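Local coordinates for protein Lon211 (Mycobacterium tuberculosis, PDB 6VBK) that forms the N-terminal domain of the ATP-dependent Lon protease and probably helps recognise and bind the substrates that the enzyme degrades, at residues K143-S147 against V159-I165. Residues are numbered along the deposited sequence; the frame is centred on the assembly and turned at random.
Sequences KGLVS and VDVVQQI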
ATOM      1  N   LYS B 143      -9.268 -30.478 -14.810  1.00 69.21           N
ATOM      2  CA  LYS B 143      -9.664 -30.415 -16.213  1.00 59.02           C
ATOM      3  C   LYS B 143     -10.507 -31.621 -16.603  1.00 62.86           C
ATOM      4  O   LYS B 143     -11.481 -31.491 -17.352  1.00 56.34           O
ATOM      5  CB  LYS B 143      -8.429 -30.311 -17.108  1.00 64.60           C
ATOM      6  CG  LYS B 143      -7.773 -28.942 -17.101  1.00 64.84           C
ATOM      7  CD  LYS B 143      -6.554 -28.911 -18.005  1.00 68.74           C
ATOM      8  CE  LYS B 143      -5.907 -27.539 -17.995  1.00 59.65           C
ATOM      9  NZ  LYS B 143      -4.685 -27.487 -18.845  1.00 55.27           N
ATOM     10  N   GLY B 144     -10.151 -32.806 -16.100  1.00 56.12           N
ATOM     11  CA  GLY B 144     -10.935 -33.991 -16.402  1.00 73.57           C
ATOM     12  C   GLY B 144     -12.348 -33.922 -15.857  1.00 78.34           C
ATOM     13  O   GLY B 144     -13.280 -34.455 -16.466  1.00 67.08           O
ATOM     14  N   LEU B 145     -12.529 -33.262 -14.712  1.00 71.43           N
ATOM     15  CA  LEU B 145     -13.861 -33.141 -14.127  1.00 74.45           C
ATOM     16  C   LEU B 145     -14.727 -32.177 -14.929  1.00 72.93           C
ATOM     17  O   LEU B 145     -15.873 -32.493 -15.274  1.00 71.63           O
ATOM     18  CB  LEU B 145     -13.755 -32.684 -12.672  1.00 83.93           C
ATOM     19  CG  LEU B 145     -12.819 -33.484 -11.765  1.00 90.24           C
ATOM     20  CD1 LEU B 145     -12.828 -32.926 -10.348  1.00 95.03           C
ATOM     21  CD2 LEU B 145     -13.195 -34.956 -11.765  1.00 81.46           C
ATOM     22  N   VAL B 146     -14.196 -30.991 -15.237  1.00 58.75           N
ATOM     23  CA  VAL B 146     -14.978 -30.002 -15.970  1.00 67.62           C
ATOM     24  C   VAL B 146     -15.197 -30.443 -17.414  1.00 57.61           C
ATOM     25  O   VAL B 146     -16.198 -30.071 -18.039  1.00 54.51           O
ATOM     26  CB  VAL B 146     -14.300 -28.619 -15.889  1.00 63.34           C
ATOM     27  CG1 VAL B 146     -12.951 -28.634 -16.595  1.00 78.32           C
ATOM     28  CG2 VAL B 146     -15.204 -27.539 -16.465  1.00 64.99           C
ATOM     29  N   SER B 147     -14.286 -31.248 -17.965  1.00 51.81           N
ATOM     30  CA  SER B 147     -14.470 -31.737 -19.328  1.00 60.25           C
ATOM     31  C   SER B 147     -15.679 -32.659 -19.424  1.00 56.32           C
ATOM     32  O   SER B 147     -16.445 -32.587 -20.390  1.00 64.90           O
ATOM     33  CB  SER B 147     -13.211 -32.457 -19.810  1.00 55.14           C
ATOM     34  OG  SER B 147     -12.129 -31.555 -19.953  1.00 65.26           O
ATOM     35  N   VAL B 159     -15.030 -26.667 -24.074  1.00 48.53           N
ATOM     36  CA  VAL B 159     -14.124 -27.693 -23.565  1.00 47.16           C
ATOM     37  C   VAL B 159     -12.831 -27.739 -24.365  1.00 45.48           C
ATOM     38  O   VAL B 159     -11.797 -28.167 -23.844  1.00 55.52           O
ATOM     39  CB  VAL B 159     -14.821 -29.071 -23.551  1.00 62.56           C
ATOM     40  CG1 VAL B 159     -14.967 -29.625 -24.961  1.00 58.86           C
ATOM     41  CG2 VAL B 159     -14.065 -30.045 -22.661  1.00 67.58           C
ATOM     42  N   ASP B 160     -12.863 -27.292 -25.622  1.00 56.02           N
ATOM     43  CA  ASP B 160     -11.646 -27.199 -26.421  1.00 46.61           C
ATOM     44  C   ASP B 160     -10.614 -26.303 -25.745  1.00 44.00           C
ATOM     45  O   ASP B 160      -9.451 -26.689 -25.579  1.00 46.11           O
ATOM     46  CB  ASP B 160     -11.996 -26.677 -27.819  1.00 43.78           C
ATOM     47  CG  ASP B 160     -10.773 -26.321 -28.647  1.00 49.03           C
ATOM     48  OD1 ASP B 160      -9.675 -26.853 -28.385  1.00 70.43           O
ATOM     49  OD2 ASP B 160     -10.918 -25.495 -29.574  1.00 53.43           O
ATOM     50  N   VAL B 161     -11.028 -25.103 -25.336  1.00 40.12           N
ATOM     51  CA  VAL B 161     -10.090 -24.132 -24.785  1.00 47.71           C
ATOM     52  C   VAL B 161      -9.811 -24.409 -23.312  1.00 49.02           C
ATOM     53  O   VAL B 161      -8.686 -24.217 -22.839  1.00 48.84           O
ATOM     54  CB  VAL B 161     -10.627 -22.706 -25.002  1.00 42.85           C
ATOM     55  CG1 VAL B 161      -9.642 -21.673 -24.473  1.00 48.31           C
ATOM     56  CG2 VAL B 161     -10.920 -22.468 -26.477  1.00 47.52           C
ATOM     57  N   VAL B 162     -10.821 -24.872 -22.569  1.00 40.71           N
ATOM     58  CA  VAL B 162     -10.670 -25.054 -21.127  1.00 42.94           C
ATOM     59  C   VAL B 162      -9.541 -26.030 -20.816  1.00 45.56           C
ATOM     60  O   VAL B 162      -8.734 -25.798 -19.907  1.00 66.92           O
ATOM     61  CB  VAL B 162     -12.004 -25.509 -20.502  1.00 51.56           C
ATOM     62  CG1 VAL B 162     -11.796 -25.959 -19.065  1.00 50.84           C
ATOM     63  CG2 VAL B 162     -13.024 -24.385 -20.560  1.00 56.33           C
ATOM     64  N   GLN B 163      -9.451 -27.127 -21.565  1.00 45.46           N
ATOM     65  CA  GLN B 163      -8.384 -28.090 -21.320  1.00 44.49           C
ATOM     66  C   GLN B 163      -7.042 -27.651 -21.895  1.00 43.76           C
ATOM     67  O   GLN B 163      -6.064 -28.395 -21.776  1.00 56.23           O
ATOM     68  CB  GLN B 163      -8.773 -29.467 -21.868  1.00 61.26           C
ATOM     69  CG  GLN B 163      -9.005 -29.526 -23.362  1.00 75.35           C
ATOM     70  CD  GLN B 163      -9.710 -30.805 -23.779  1.00 76.39           C
ATOM     71  OE1 GLN B 163     -10.320 -31.487 -22.955  1.00 75.46           O
ATOM     72  NE2 GLN B 163      -9.626 -31.136 -25.062  1.00 76.70           N
ATOM     73  N   GLN B 164      -6.968 -26.467 -22.502  1.00 53.50           N
ATOM     74  CA  GLN B 164      -5.706 -25.880 -22.932  1.00 60.34           C
ATOM     75  C   GLN B 164      -5.239 -24.758 -22.016  1.00 64.69           C
ATOM     76  O   GLN B 164      -4.165 -24.194 -22.244  1.00 70.83           O
ATOM     77  CB  GLN B 164      -5.822 -25.357 -24.368  1.00 56.72           C
ATOM     78  CG  GLN B 164      -6.025 -26.443 -25.410  1.00 59.40           C
ATOM     79  CD  GLN B 164      -4.873 -27.427 -25.454  1.00 62.78           C
ATOM     80  OE1 GLN B 164      -3.706 -27.039 -25.380  1.00 67.29           O
ATOM     81  NE2 GLN B 164      -5.195 -28.710 -25.566  1.00 56.95           N
ATOM     82  N   ILE B 165      -6.016 -24.422 -20.987  1.00 46.64           N
ATOM     83  CA  ILE B 165      -5.674 -23.329 -20.080  1.00 48.24           C
ATOM     84  C   ILE B 165      -4.492 -23.771 -19.222  1.00 58.96           C
ATOM     85  O   ILE B 165      -4.619 -24.674 -18.391  1.00 63.61           O
ATOM     86  CB  ILE B 165      -6.874 -22.921 -19.217  1.00 52.23           C
ATOM     87  CG1 ILE B 165      -8.001 -22.377 -20.100  1.00 51.43           C
ATOM     88  CG2 ILE B 165      -6.460 -21.888 -18.178  1.00 47.82           C
ATOM     89  CD1 ILE B 165      -9.246 -21.979 -19.334  1.00 46.18           C
TER
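In the helical part of the Lon N-terminal domain, helix 133-153 turns back through a short connection into helix 156-162, and Lys143 reaches across this hairpin to the backbone just beyond the second helix. Its side chain lies extended from CB to NZ, every torsion past chi1 being close to 180°, a length that lets it span the gap between the two helices. NZ donates to Ile165 O at 2.9 Å, standing above the carbonyl plane, with a C=O...N angle of 128°. A second, weak bond runs from NZ to Gln163 O at 3.4 Å. Helix 156-162 ends here in a type I turn from Val162 to Ile165, and a lysine suits the place because its ammonium can serve two carbonyls at once, with an attraction that the helix dipole would probably strengthen. Its methylenes pack as well, CD lying 3.9 Å from Gln163 CA. Deeper in the groove the buried Val146 and Val162 meet tip to tip, CG1 to CG1 at 3.8 Å, short branched side chains that fill the interface without polar groups needing partners; Leu150 and Leu171 also touch Val162. One turn after Lys143, Ser147 OG bonds back to Lys143 O at 2.7 Å; that oxygen also accepts Ser147 N from the opposite face. Serine is small and its hydroxyl is engaged within its own helix, so Val159 CG2 can rest against OG at 3.7 Å. With Lys143 beside Gln163 and Ser147 beside Val159, the consecutive helices run antiparallel, forming an alpha-alpha hairpin in this domain.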